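PDB 4E4U: mandalate racemase/muconate lactonizing enzyme from Unidentified, which is of unconfirmed function but probably abstracts a proton next to a carboxylate, as in the mandelate racemase/muconate lactonizing branch of the enolase superfamily. Local coordinates for residues Arg126-Tyr132 with Leu331-Met337; Lys157-Thr161 with Trp353-Tyr357; Ala202-Phe206 with Asp228-Phe232. All coordinates share one frame. Numbering follows the deposited sequence.

Contact 1 (Arg126-Tyr132 with Leu331-Met337)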
ATOM      1  N   ARG A 126      11.523  25.795  26.945  1.00 11.83           N
ATOM      2  CA  ARG A 126      12.517  26.158  25.949  1.00 11.92           C
ATOM      3  C   ARG A 126      11.862  27.041  24.888  1.00 11.80           C
ATOM      4  O   ARG A 126      10.751  26.760  24.429  1.00 12.32           O
ATOM      5  CB  ARG A 126      13.096  24.897  25.300  1.00 11.64           C
ATOM      6  CG  ARG A 126      14.257  25.165  24.356  1.00 12.49           C
ATOM      7  CD  ARG A 126      14.639  23.912  23.591  1.00 12.61           C
ATOM      8  NE  ARG A 126      15.735  24.174  22.664  1.00 12.84           N
ATOM      9  CZ  ARG A 126      16.141  23.331  21.721  1.00 12.21           C
ATOM     10  NH1 ARG A 126      15.540  22.153  21.571  1.00 13.09           N
ATOM     11  NH2 ARG A 126      17.148  23.668  20.921  1.00 13.28           N
ATOM     12  N   SER A 127      12.545  28.110  24.500  0.50 12.57           N
ATOM     13  CA  SER A 127      11.981  29.023  23.515  0.50 13.68           C
ATOM     14  C   SER A 127      12.963  29.360  22.399  0.50 12.99           C
ATOM     15  O   SER A 127      14.158  29.084  22.500  0.50 13.75           O
ATOM     16  CB  SER A 127      11.484  30.302  24.184  0.50 16.40           C
ATOM     17  OG  SER A 127      12.569  31.115  24.570  0.50 18.44           O
ATOM     18  N   TYR A 128      12.446  29.944  21.327  1.00 12.33           N
ATOM     19  CA  TYR A 128      13.293  30.442  20.258  1.00 12.12           C
ATOM     20  C   TYR A 128      12.736  31.757  19.774  1.00 12.29           C
ATOM     21  O   TYR A 128      11.594  32.099  20.082  1.00 13.18           O
ATOM     22  CB  TYR A 128      13.357  29.458  19.100  1.00 12.11           C
ATOM     23  CG  TYR A 128      12.126  29.360  18.225  1.00 12.55           C
ATOM     24  CD1 TYR A 128      11.968  30.188  17.116  1.00 12.89           C
ATOM     25  CD2 TYR A 128      11.168  28.385  18.451  1.00 11.99           C
ATOM     26  CE1 TYR A 128      10.865  30.061  16.268  1.00 12.63           C
ATOM     27  CE2 TYR A 128      10.060  28.255  17.617  1.00 12.16           C
ATOM     28  CZ  TYR A 128       9.913  29.091  16.526  1.00 12.45           C
ATOM     29  OH  TYR A 128       8.829  28.961  15.686  1.00 13.46           O
ATOM     30  N   THR A 129      13.533  32.490  19.007  1.00 12.69           N
ATOM     31  CA  THR A 129      13.017  33.665  18.326  1.00 13.81           C
ATOM     32  C   THR A 129      13.504  33.725  16.884  1.00 13.02           C
ATOM     33  O   THR A 129      14.558  33.178  16.545  1.00 13.23           O
ATOM     34  CB  THR A 129      13.396  34.974  19.065  1.00 15.06           C
ATOM     35  OG1 THR A 129      12.794  36.095  18.400  1.00 15.19           O
ATOM     36  CG2 THR A 129      14.912  35.157  19.116  1.00 16.04           C
ATOM     37  N   TYR A 130      12.714  34.367  16.028  1.00 13.16           N
ATOM     38  CA  TYR A 130      13.218  34.833  14.747  1.00 14.72           C
ATOM     39  C   TYR A 130      14.364  35.799  14.998  1.00 14.11           C
ATOM     40  O   TYR A 130      14.393  36.508  16.012  1.00 14.41           O
ATOM     41  CB  TYR A 130      12.133  35.595  13.989  1.00 18.31           C
ATOM     42  CG  TYR A 130      11.486  34.851  12.847  1.00 23.39           C
ATOM     43  CD1 TYR A 130      12.221  34.443  11.744  1.00 24.75           C
ATOM     44  CD2 TYR A 130      10.127  34.579  12.865  1.00 25.85           C
ATOM     45  CE1 TYR A 130      11.624  33.773  10.693  1.00 26.94           C
ATOM     46  CE2 TYR A 130       9.518  33.911  11.820  1.00 27.18           C
ATOM     47  CZ  TYR A 130      10.274  33.507  10.736  1.00 28.11           C
ATOM     48  OH  TYR A 130       9.671  32.837   9.696  1.00 30.57           O
ATOM     49  N   LEU A 131      15.298  35.841  14.057  1.00 13.99           N
ATOM     50  CA  LEU A 131      16.338  36.853  14.070  1.00 14.37           C
ATOM     51  C   LEU A 131      15.763  38.158  13.527  1.00 15.22           C
ATOM     52  O   LEU A 131      15.116  38.175  12.469  1.00 16.33           O
ATOM     53  CB  LEU A 131      17.524  36.401  13.218  1.00 14.68           C
ATOM     54  CG  LEU A 131      18.179  35.093  13.669  1.00 14.52           C
ATOM     55  CD1 LEU A 131      19.310  34.687  12.723  1.00 15.11           C
ATOM     56  CD2 LEU A 131      18.687  35.220  15.098  1.00 15.28           C
ATOM     57  N   TYR A 132      15.992  39.251  14.252  1.00 15.43           N
ATOM     58  CA  TYR A 132      15.550  40.576  13.814  1.00 17.64           C
ATOM     59  C   TYR A 132      16.735  41.527  13.654  1.00 18.35           C
ATOM     60  O   TYR A 132      16.866  42.501  14.404  1.00 19.04           O
ATOM     61  CB  TYR A 132      14.542  41.161  14.807  1.00 18.81           C
ATOM     62  CG  TYR A 132      13.220  40.426  14.848  1.00 20.50           C
ATOM     63  CD1 TYR A 132      12.200  40.737  13.959  1.00 23.07           C
ATOM     64  CD2 TYR A 132      12.990  39.424  15.782  1.00 21.27           C
ATOM     65  CE1 TYR A 132      10.989  40.063  13.999  1.00 24.52           C
ATOM     66  CE2 TYR A 132      11.792  38.750  15.832  1.00 22.89           C
ATOM     67  CZ  TYR A 132      10.790  39.067  14.941  1.00 24.66           C
ATOM     68  OH  TYR A 132       9.595  38.383  15.005  1.00 27.83           O
ATOM     69  N   LEU A 331       8.386  20.387  22.304  1.00 10.55           N
ATOM     70  CA  LEU A 331       9.754  20.651  21.836  1.00 10.70           C
ATOM     71  C   LEU A 331      10.247  22.042  22.216  1.00 11.36           C
ATOM     72  O   LEU A 331      11.268  22.185  22.888  1.00 12.00           O
ATOM     73  CB  LEU A 331       9.836  20.485  20.316  1.00 11.61           C
ATOM     74  CG  LEU A 331      11.146  20.865  19.614  1.00 11.52           C
ATOM     75  CD1 LEU A 331      12.324  20.064  20.167  1.00 13.15           C
ATOM     76  CD2 LEU A 331      11.036  20.671  18.105  1.00 12.69           C
ATOM     77  N   ILE A 332       9.526  23.072  21.786  1.00 10.76           N
ATOM     78  CA  ILE A 332       9.993  24.446  21.951  1.00 10.33           C
ATOM     79  C   ILE A 332       8.833  25.393  21.660  1.00 10.88           C
ATOM     80  O   ILE A 332       7.911  25.039  20.921  1.00 11.65           O
ATOM     81  CB  ILE A 332      11.188  24.717  20.991  1.00 10.70           C
ATOM     82  CG1 ILE A 332      12.011  25.937  21.414  1.00 11.26           C
ATOM     83  CG2 ILE A 332      10.720  24.787  19.532  1.00 11.43           C
ATOM     84  CD1 ILE A 332      13.344  26.002  20.679  1.00 12.09           C
ATOM     85  N   GLN A 333       8.881  26.592  22.235  1.00 11.27           N
ATOM     86  CA  GLN A 333       7.823  27.583  22.058  1.00 11.96           C
ATOM     87  C   GLN A 333       8.360  28.807  21.349  1.00 12.83           C
ATOM     88  O   GLN A 333       9.347  29.398  21.778  1.00 14.47           O
ATOM     89  CB  GLN A 333       7.232  27.988  23.413  1.00 12.81           C
ATOM     90  CG  GLN A 333       6.298  29.196  23.360  1.00 13.63           C
ATOM     91  CD  GLN A 333       5.008  28.932  22.604  1.00 15.22           C
ATOM     92  OE1 GLN A 333       4.284  27.981  22.904  1.00 16.26           O
ATOM     93  NE2 GLN A 333       4.709  29.777  21.623  1.00 16.56           N
ATOM     94  N   GLU A 334       7.703  29.193  20.263  1.00 13.06           N
ATOM     95  CA  GLU A 334       8.092  30.397  19.558  1.00 13.48           C
ATOM     96  C   GLU A 334       7.880  31.607  20.446  1.00 14.61           C
ATOM     97  O   GLU A 334       6.810  31.782  21.045  1.00 14.94           O
ATOM     98  CB  GLU A 334       7.295  30.565  18.264  1.00 15.24           C
ATOM     99  CG  GLU A 334       7.765  31.756  17.427  1.00 17.03           C
ATOM    100  CD  GLU A 334       7.336  31.672  15.972  1.00 19.93           C
ATOM    101  OE1 GLU A 334       6.357  30.954  15.681  1.00 20.70           O
ATOM    102  OE2 GLU A 334       7.991  32.317  15.122  1.00 22.71           O
ATOM    103  N   SER A 335       8.910  32.438  20.534  0.62 15.17           N
ATOM    104  CA  SER A 335       8.827  33.694  21.258  0.62 15.26           C
ATOM    105  C   SER A 335       9.122  34.843  20.325  0.62 15.16           C
ATOM    106  O   SER A 335       9.897  34.703  19.381  0.62 16.33           O
ATOM    107  CB  SER A 335       9.805  33.697  22.426  0.62 16.49           C
ATOM    108  OG  SER A 335       9.469  32.661  23.318  0.62 17.71           O
ATOM    109  N   ILE A 336       8.487  35.980  20.578  1.00 15.13           N
ATOM    110  CA  ILE A 336       8.767  37.171  19.796  1.00 16.41           C
ATOM    111  C   ILE A 336       9.810  37.952  20.577  1.00 15.73           C
ATOM    112  O   ILE A 336       9.497  38.658  21.536  1.00 15.94           O
ATOM    113  CB  ILE A 336       7.495  37.973  19.494  1.00 19.49           C
ATOM    114  CG1 ILE A 336       6.544  37.100  18.663  1.00 21.30           C
ATOM    115  CG2 ILE A 336       7.841  39.245  18.745  1.00 21.38           C
ATOM    116  CD1 ILE A 336       5.194  37.717  18.360  1.00 22.51           C
ATOM    117  N   MET A 337      11.067  37.769  20.176  1.00 15.80           N
ATOM    118  CA  MET A 337      12.214  38.238  20.950  1.00 17.63           C
ATOM    119  C   MET A 337      12.072  37.751  22.390  1.00 17.37           C
ATOM    120  O   MET A 337      11.857  36.556  22.594  1.00 16.12           O
ATOM    121  CB  MET A 337      12.404  39.748  20.801  1.00 21.96           C
ATOM    122  CG  MET A 337      12.710  40.098  19.349  1.00 26.78           C
ATOM    123  SD  MET A 337      13.151  41.792  19.021  1.00 32.19           S
ATOM    124  CE  MET A 337      11.602  42.559  19.374  1.00 30.36           C
TER
HETATM  125  O   HOH W   1      13.604  20.582  23.338  1.00 22.35           O
HETATM  126  O   HOH W   2       9.942  35.158  16.646  1.00 29.64           O

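Contact 2 (Lys157-Thr161 with Trp353-Tyr357)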
ATOM      1  N   LYS A 157      23.912  34.863  23.566  1.00 16.67           N
ATOM      2  CA  LYS A 157      24.356  35.518  24.800  1.00 17.37           C
ATOM      3  C   LYS A 157      23.189  35.751  25.763  1.00 18.12           C
ATOM      4  O   LYS A 157      23.363  35.704  26.981  1.00 19.13           O
ATOM      5  CB  LYS A 157      25.071  36.840  24.497  1.00 18.23           C
ATOM      6  CG  LYS A 157      26.419  36.666  23.816  1.00 20.56           C
ATOM      7  CD  LYS A 157      27.030  38.003  23.439  1.00 23.41           C
ATOM      8  CE  LYS A 157      28.103  37.820  22.383  1.00 26.12           C
ATOM      9  NZ  LYS A 157      28.640  39.125  21.912  1.00 27.82           N
ATOM     10  N   LEU A 158      22.000  35.994  25.216  1.00 17.77           N
ATOM     11  CA  LEU A 158      20.804  36.158  26.042  1.00 18.71           C
ATOM     12  C   LEU A 158      20.359  34.833  26.650  1.00 17.87           C
ATOM     13  O   LEU A 158      19.626  34.820  27.646  1.00 18.57           O
ATOM     14  CB  LEU A 158      19.648  36.740  25.234  1.00 20.48           C
ATOM     15  CG  LEU A 158      19.774  38.127  24.616  1.00 21.89           C
ATOM     16  CD1 LEU A 158      18.473  38.447  23.913  1.00 23.01           C
ATOM     17  CD2 LEU A 158      20.074  39.169  25.670  1.00 22.86           C
ATOM     18  N   GLY A 159      20.771  33.725  26.038  1.00 17.35           N
ATOM     19  CA  GLY A 159      20.423  32.404  26.530  1.00 16.63           C
ATOM     20  C   GLY A 159      19.595  31.555  25.580  1.00 15.45           C
ATOM     21  O   GLY A 159      19.282  30.409  25.903  1.00 15.48           O
ATOM     22  N   PHE A 160      19.225  32.098  24.421  1.00 13.89           N
ATOM     23  CA  PHE A 160      18.469  31.319  23.440  1.00 13.55           C
ATOM     24  C   PHE A 160      19.248  30.099  22.968  1.00 13.53           C
ATOM     25  O   PHE A 160      20.465  30.164  22.740  1.00 15.00           O
ATOM     26  CB  PHE A 160      18.109  32.165  22.216  1.00 13.69           C
ATOM     27  CG  PHE A 160      16.885  33.023  22.395  1.00 14.07           C
ATOM     28  CD1 PHE A 160      15.618  32.452  22.422  1.00 14.05           C
ATOM     29  CD2 PHE A 160      17.000  34.401  22.513  1.00 14.30           C
ATOM     30  CE1 PHE A 160      14.488  33.236  22.563  1.00 13.89           C
ATOM     31  CE2 PHE A 160      15.868  35.196  22.658  1.00 14.78           C
ATOM     32  CZ  PHE A 160      14.614  34.610  22.684  1.00 14.51           C
ATOM     33  N   THR A 161      18.528  28.992  22.813  1.00 12.85           N
ATOM     34  CA  THR A 161      19.103  27.726  22.358  1.00 13.15           C
ATOM     35  C   THR A 161      18.629  27.342  20.954  1.00 13.13           C
ATOM     36  O   THR A 161      18.878  26.226  20.498  1.00 12.91           O
ATOM     37  CB  THR A 161      18.761  26.576  23.319  1.00 13.80           C
ATOM     38  OG1 THR A 161      17.340  26.405  23.369  1.00 13.90           O
ATOM     39  CG2 THR A 161      19.280  26.878  24.711  1.00 14.06           C
ATOM     40  N   TRP A 353      10.457  35.816  30.748  1.00 16.52           N
ATOM     41  CA  TRP A 353      11.453  35.138  29.927  1.00 15.85           C
ATOM     42  C   TRP A 353      12.801  35.283  30.615  1.00 15.26           C
ATOM     43  O   TRP A 353      13.190  36.387  31.004  1.00 15.86           O
ATOM     44  CB  TRP A 353      11.506  35.782  28.538  1.00 15.89           C
ATOM     45  CG  TRP A 353      12.353  35.053  27.527  1.00 15.50           C
ATOM     46  CD1 TRP A 353      11.920  34.165  26.583  1.00 15.22           C
ATOM     47  CD2 TRP A 353      13.776  35.156  27.347  1.00 16.06           C
ATOM     48  NE1 TRP A 353      12.979  33.713  25.838  1.00 15.99           N
ATOM     49  CE2 TRP A 353      14.127  34.306  26.286  1.00 16.71           C
ATOM     50  CE3 TRP A 353      14.780  35.890  27.989  1.00 17.01           C
ATOM     51  CZ2 TRP A 353      15.443  34.163  25.848  1.00 17.51           C
ATOM     52  CZ3 TRP A 353      16.087  35.746  27.550  1.00 17.03           C
ATOM     53  CH2 TRP A 353      16.406  34.894  26.488  1.00 17.15           C
ATOM     54  N   GLU A 354      13.509  34.169  30.781  1.00 16.22           N
ATOM     55  CA  GLU A 354      14.823  34.178  31.421  1.00 17.58           C
ATOM     56  C   GLU A 354      15.753  33.157  30.801  1.00 16.51           C
ATOM     57  O   GLU A 354      15.410  31.975  30.728  1.00 16.69           O
ATOM     58  CB  GLU A 354      14.703  33.832  32.904  1.00 21.31           C
ATOM     59  CG  GLU A 354      13.946  34.808  33.743  1.00 25.47           C
ATOM     60  CD  GLU A 354      13.987  34.449  35.214  1.00 28.99           C
ATOM     61  OE1 GLU A 354      13.444  35.227  36.015  1.00 30.49           O
ATOM     62  OE2 GLU A 354      14.554  33.392  35.565  1.00 30.80           O
ATOM     63  N   ASP A 355      16.927  33.614  30.371  1.00 16.45           N
ATOM     64  CA  ASP A 355      18.011  32.731  29.944  1.00 17.44           C
ATOM     65  C   ASP A 355      17.561  31.665  28.941  1.00 16.53           C
ATOM     66  O   ASP A 355      17.948  30.499  29.050  1.00 18.31           O
ATOM     67  CB  ASP A 355      18.658  32.067  31.165  1.00 20.45           C
ATOM     68  CG  ASP A 355      20.050  31.531  30.873  1.00 23.74           C
ATOM     69  OD1 ASP A 355      20.652  31.965  29.873  1.00 23.38           O
ATOM     70  OD2 ASP A 355      20.549  30.703  31.664  1.00 27.62           O
ATOM     71  N   GLY A 356      16.735  32.055  27.973  1.00 15.44           N
ATOM     72  CA  GLY A 356      16.318  31.132  26.933  1.00 15.73           C
ATOM     73  C   GLY A 356      14.987  30.448  27.161  1.00 14.47           C
ATOM     74  O   GLY A 356      14.507  29.742  26.276  1.00 15.87           O
ATOM     75  N   TYR A 357      14.385  30.655  28.330  1.00 14.51           N
ATOM     76  CA  TYR A 357      13.157  29.952  28.677  1.00 14.12           C
ATOM     77  C   TYR A 357      12.022  30.881  29.056  1.00 13.82           C
ATOM     78  O   TYR A 357      12.240  31.938  29.635  1.00 15.08           O
ATOM     79  CB  TYR A 357      13.383  28.996  29.848  1.00 15.66           C
ATOM     80  CG  TYR A 357      14.503  28.014  29.656  1.00 18.58           C
ATOM     81  CD1 TYR A 357      15.802  28.350  30.014  1.00 21.97           C
ATOM     82  CD2 TYR A 357      14.265  26.744  29.139  1.00 19.75           C
ATOM     83  CE1 TYR A 357      16.839  27.463  29.856  1.00 24.19           C
ATOM     84  CE2 TYR A 357      15.309  25.837  28.972  1.00 22.59           C
ATOM     85  CZ  TYR A 357      16.595  26.210  29.337  1.00 25.16           C
ATOM     86  OH  TYR A 357      17.656  25.343  29.195  1.00 27.66           O
TER
HETATM   87  O   HOH W   3      16.073  28.596  24.246  1.00 14.43           O

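Contact 3 (Ala202-Phe206 with Asp228-Phe232)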
ATOM      1  N   ALA A 202      23.181  26.682  19.733  1.00 13.96           N
ATOM      2  CA  ALA A 202      21.807  26.925  19.309  1.00 13.89           C
ATOM      3  C   ALA A 202      21.485  26.145  18.050  1.00 13.32           C
ATOM      4  O   ALA A 202      22.296  26.073  17.121  1.00 13.13           O
ATOM      5  CB  ALA A 202      21.565  28.412  19.083  1.00 15.51           C
ATOM      6  N   ASP A 203      20.300  25.555  18.033  1.00 12.31           N
ATOM      7  CA  ASP A 203      19.793  24.952  16.815  1.00 11.85           C
ATOM      8  C   ASP A 203      19.407  26.000  15.778  1.00 12.32           C
ATOM      9  O   ASP A 203      19.001  27.118  16.122  1.00 12.85           O
ATOM     10  CB  ASP A 203      18.575  24.079  17.125  1.00 12.19           C
ATOM     11  CG  ASP A 203      18.959  22.697  17.627  1.00 13.19           C
ATOM     12  OD1 ASP A 203      19.585  21.928  16.860  1.00 13.48           O
ATOM     13  OD2 ASP A 203      18.626  22.371  18.790  1.00 13.42           O
ATOM     14  N   LEU A 204      19.549  25.622  14.510  1.00 12.10           N
ATOM     15  CA  LEU A 204      19.045  26.421  13.404  1.00 11.82           C
ATOM     16  C   LEU A 204      17.639  25.966  13.060  1.00 11.17           C
ATOM     17  O   LEU A 204      17.391  24.769  12.870  1.00 11.89           O
ATOM     18  CB  LEU A 204      19.911  26.223  12.159  1.00 14.28           C
ATOM     19  CG  LEU A 204      21.419  26.415  12.275  1.00 17.50           C
ATOM     20  CD1 LEU A 204      22.091  26.206  10.927  1.00 18.06           C
ATOM     21  CD2 LEU A 204      21.728  27.781  12.799  1.00 18.62           C
ATOM     22  N   LEU A 205      16.722  26.920  12.972  1.00 11.01           N
ATOM     23  CA  LEU A 205      15.356  26.655  12.541  1.00 11.44           C
ATOM     24  C   LEU A 205      15.190  27.325  11.192  1.00 11.10           C
ATOM     25  O   LEU A 205      15.241  28.552  11.091  1.00 12.64           O
ATOM     26  CB  LEU A 205      14.358  27.224  13.551  1.00 12.44           C
ATOM     27  CG  LEU A 205      14.611  26.815  14.997  1.00 14.10           C
ATOM     28  CD1 LEU A 205      13.656  27.522  15.928  1.00 14.19           C
ATOM     29  CD2 LEU A 205      14.500  25.321  15.155  1.00 15.60           C
ATOM     30  N   PHE A 206      15.037  26.528  10.142  1.00 11.17           N
ATOM     31  CA  PHE A 206      14.955  27.104   8.812  1.00 11.29           C
ATOM     32  C   PHE A 206      13.496  27.461   8.548  1.00 11.65           C
ATOM     33  O   PHE A 206      12.676  26.590   8.253  1.00 12.11           O
ATOM     34  CB  PHE A 206      15.531  26.163   7.751  1.00 12.36           C
ATOM     35  CG  PHE A 206      15.881  26.861   6.481  1.00 13.07           C
ATOM     36  CD1 PHE A 206      17.108  27.495   6.334  1.00 14.91           C
ATOM     37  CD2 PHE A 206      14.968  26.916   5.444  1.00 13.62           C
ATOM     38  CE1 PHE A 206      17.420  28.153   5.166  1.00 15.15           C
ATOM     39  CE2 PHE A 206      15.274  27.572   4.274  1.00 15.40           C
ATOM     40  CZ  PHE A 206      16.497  28.191   4.133  1.00 15.97           C
ATOM     41  N   ASP A 228      22.831  20.616   9.671  1.00 12.12           N
ATOM     42  CA  ASP A 228      21.985  19.945  10.671  1.00 12.24           C
ATOM     43  C   ASP A 228      20.933  20.839  11.348  1.00 12.47           C
ATOM     44  O   ASP A 228      20.894  20.923  12.579  1.00 12.68           O
ATOM     45  CB  ASP A 228      22.863  19.253  11.730  1.00 13.25           C
ATOM     46  CG  ASP A 228      22.076  18.305  12.636  1.00 13.09           C
ATOM     47  OD1 ASP A 228      21.111  17.658  12.173  1.00 13.57           O
ATOM     48  OD2 ASP A 228      22.444  18.183  13.822  1.00 13.64           O
ATOM     49  N   PRO A 229      20.060  21.492  10.554  1.00 11.54           N
ATOM     50  CA  PRO A 229      18.999  22.282  11.189  1.00 11.51           C
ATOM     51  C   PRO A 229      18.042  21.391  11.975  1.00 10.26           C
ATOM     52  O   PRO A 229      17.785  20.232  11.594  1.00 11.01           O
ATOM     53  CB  PRO A 229      18.251  22.920  10.009  1.00 12.67           C
ATOM     54  CG  PRO A 229      19.009  22.578   8.783  1.00 14.97           C
ATOM     55  CD  PRO A 229      19.931  21.448   9.088  1.00 13.26           C
ATOM     56  N   LEU A 230      17.499  21.944  13.051  1.00 10.19           N
ATOM     57  CA  LEU A 230      16.492  21.242  13.836  1.00 10.07           C
ATOM     58  C   LEU A 230      15.200  21.043  13.033  1.00 10.07           C
ATOM     59  O   LEU A 230      14.523  20.033  13.182  1.00 10.87           O
ATOM     60  CB  LEU A 230      16.234  21.984  15.150  1.00 11.09           C
ATOM     61  CG  LEU A 230      15.019  21.595  16.006  1.00 11.60           C
ATOM     62  CD1 LEU A 230      14.962  20.111  16.321  1.00 12.67           C
ATOM     63  CD2 LEU A 230      15.005  22.393  17.299  1.00 13.89           C
ATOM     64  N   TRP A 231      14.852  22.001  12.183  1.00  9.30           N
ATOM     65  CA  TRP A 231      13.737  21.772  11.275  1.00  9.39           C
ATOM     66  C   TRP A 231      13.780  22.598  10.011  1.00  9.16           C
ATOM     67  O   TRP A 231      14.505  23.594   9.917  1.00 10.32           O
ATOM     68  CB  TRP A 231      12.383  21.943  11.975  1.00  9.61           C
ATOM     69  CG  TRP A 231      11.939  23.341  12.343  1.00 10.11           C
ATOM     70  CD1 TRP A 231      11.755  24.411  11.506  1.00 10.12           C
ATOM     71  CD2 TRP A 231      11.505  23.772  13.634  1.00 10.24           C
ATOM     72  NE1 TRP A 231      11.276  25.496  12.215  1.00 11.21           N
ATOM     73  CE2 TRP A 231      11.102  25.120  13.530  1.00 10.81           C
ATOM     74  CE3 TRP A 231      11.420  23.146  14.887  1.00 11.26           C
ATOM     75  CZ2 TRP A 231      10.636  25.855  14.618  1.00 11.81           C
ATOM     76  CZ3 TRP A 231      10.956  23.873  15.967  1.00 11.79           C
ATOM     77  CH2 TRP A 231      10.570  25.214  15.826  1.00 12.31           C
ATOM     78  N   PHE A 232      12.984  22.141   9.052  1.00  9.41           N
ATOM     79  CA  PHE A 232      12.733  22.799   7.776  1.00  9.80           C
ATOM     80  C   PHE A 232      11.228  23.073   7.818  1.00  9.95           C
ATOM     81  O   PHE A 232      10.416  22.136   7.779  1.00 10.95           O
ATOM     82  CB  PHE A 232      13.121  21.821   6.671  1.00 10.48           C
ATOM     83  CG  PHE A 232      12.983  22.340   5.252  1.00 10.38           C
ATOM     84  CD1 PHE A 232      12.710  23.671   4.955  1.00 11.86           C
ATOM     85  CD2 PHE A 232      13.124  21.446   4.196  1.00 11.68           C
ATOM     86  CE1 PHE A 232      12.604  24.088   3.621  1.00 12.19           C
ATOM     87  CE2 PHE A 232      13.017  21.864   2.884  1.00 12.10           C
ATOM     88  CZ  PHE A 232      12.757  23.182   2.596  1.00 12.04           C
TER
HETATM   89  O   HOH W   4      20.434  22.848  14.457  1.00 13.17           O

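Contact 1 (Arg126-Tyr132 with Leu331-Met337)
Three backbone hydrogen bonds run between the strands: Gln333 N gives to Arg126 O at 2.9 Å, Tyr128 N to Gln333 O at 3.2 Å, and Ser335 N to Tyr128 O at 2.7 Å. Tyr128 thus bonds to Gln333 and Ser335, on either side of its partner Glu334, as parallel pairing requires. Beyond them the main chains diverge: Met337 N donates to Thr129 OG1 (3.0 Å), and one water joins Tyr130 N (2.9 Å) to Ser335 O (2.8 Å). At the other end a second water links Arg126 NH1 (3.1 Å) to Leu331 O (2.9 Å), while NE is hydrogen-bonded to Thr161 and NH2 forms a salt bridge with Asp203.

This is the closure of the TIM-like barrel of the enolase superfamily: strand 333-335 comes round to the first barrel strand, 125-130, which has 162-165 as its other parallel neighbour. The axes cross at 43° and approach to 4.6 Å.

On the face carrying Tyr128 and Glu334, the CA of Glu334 lies over the tyrosine ring, 3.8 Å from its centroid, a CH-pi contact. Tyr128 OH is hydrogen-bonded to Lys164, and Glu334 OE1 to Leu310 N. Tyr128 CD2 meets Ile332 CG2 at 3.8 Å. Farther along, Met337 CG packs on Tyr132 CD2 (3.6 Å), its sulfur making an oblique Met-aromatic contact with this ring, which lines the pocket of a bound DTU, probably a crystallisation additive.

Contact 2 (Lys157-Thr161 with Trp353-Tyr357)
The t chi1 of Trp353 carries its indole across to the turn that follows helix 145-158. Its CH2 lies 3.9 Å from Leu158 CB, with Leu158 O at the indole edge. Leu158 also lines the DTU pocket. Phe160 leaves its backbone away from Trp353, but chi1 of -82° swings the ring back until its CZ is 3.3 Å from Trp353 CZ2, planes at 44°. Trp353 NE1 turns to Ser127 OG on strand 125-130. Asp355 starts away, yet its t chi1 brings OD1 to 3.4 Å from Gly159 CA.

Two glycines let the main chains touch. Gly159 closes the helix in a Schellman motif; Gly356 occupies the type I' turn of hairpin 352-354/357-359. A side chain on either would clash, and Gly356 CA comes 3.2 Å from Gly159 O. A water joins Thr161 N (2.9 Å) to Gly356 O (2.8 Å). Gly159 O and Asp355 O, two acceptors unable to bond to each other, share hydrogen bonds from Lys398 of the second subunit, whose charge offsets their repulsion.

Contact 3 (Ala202-Phe206 with Asp228-Phe232)
Strands 203-206 and 231-233, joined by helix 214-224, form one beta-alpha-beta unit of the TIM-like barrel, and their side chains interlock on both faces of the sheet. On the face of Leu205 and Trp231, the flat indole receives a methyl: Leu205 CD2 rests 3.6 Å from the centroid of the six-membered ring, 7° off its normal, a CH-pi contact. The same methyl abuts Leu230 CD2 at 3.7 Å, filling the hollow between these two side chains. The indole also meets Tyr128 edge-to-face.

On the face of Phe206 and Phe232, the rings lean together obliquely, CD2 of Phe206 to CD1 of Phe232 at 4.0 Å, and both press on Leu220 of helix 214-224. At the start of strand 203-206 Asp203 CB packs on Leu230 CB (3.7 Å), while Pro229 CA fits against Leu204 O at 3.4 Å. Leu230 N donates to Leu204 O at 2.8 Å. Phe206 pairs with Phe232 by backbone hydrogen bonds to Glu233 and, from its N at 3.0 Å, to Trp231 O.

How the contacts relate
From the N terminus, strand 125-130 opens contact 1, and helix 145-158 ends within 157-161, the first half of contact 2. Next comes 202-206, whose loop closes soonest, at 228-232, so contact 3 is nested inside the loops of both others. The chain runs on round the barrel to 331-337, closing contact 1, and the hairpin at 353-357 closes contact 2; these two loops therefore cross. Arg126 of contact 1 ties in both others: NE to Thr161 OG1 of contact 2 (2.8 Å, a probable hydrogen bond) and NH2 to Asp203 OD2 of contact 3 (2.9 Å, salt bridge). Barrel closure, hairpin and beta-alpha-beta unit share one sheet, and all three contacts touch the second subunit.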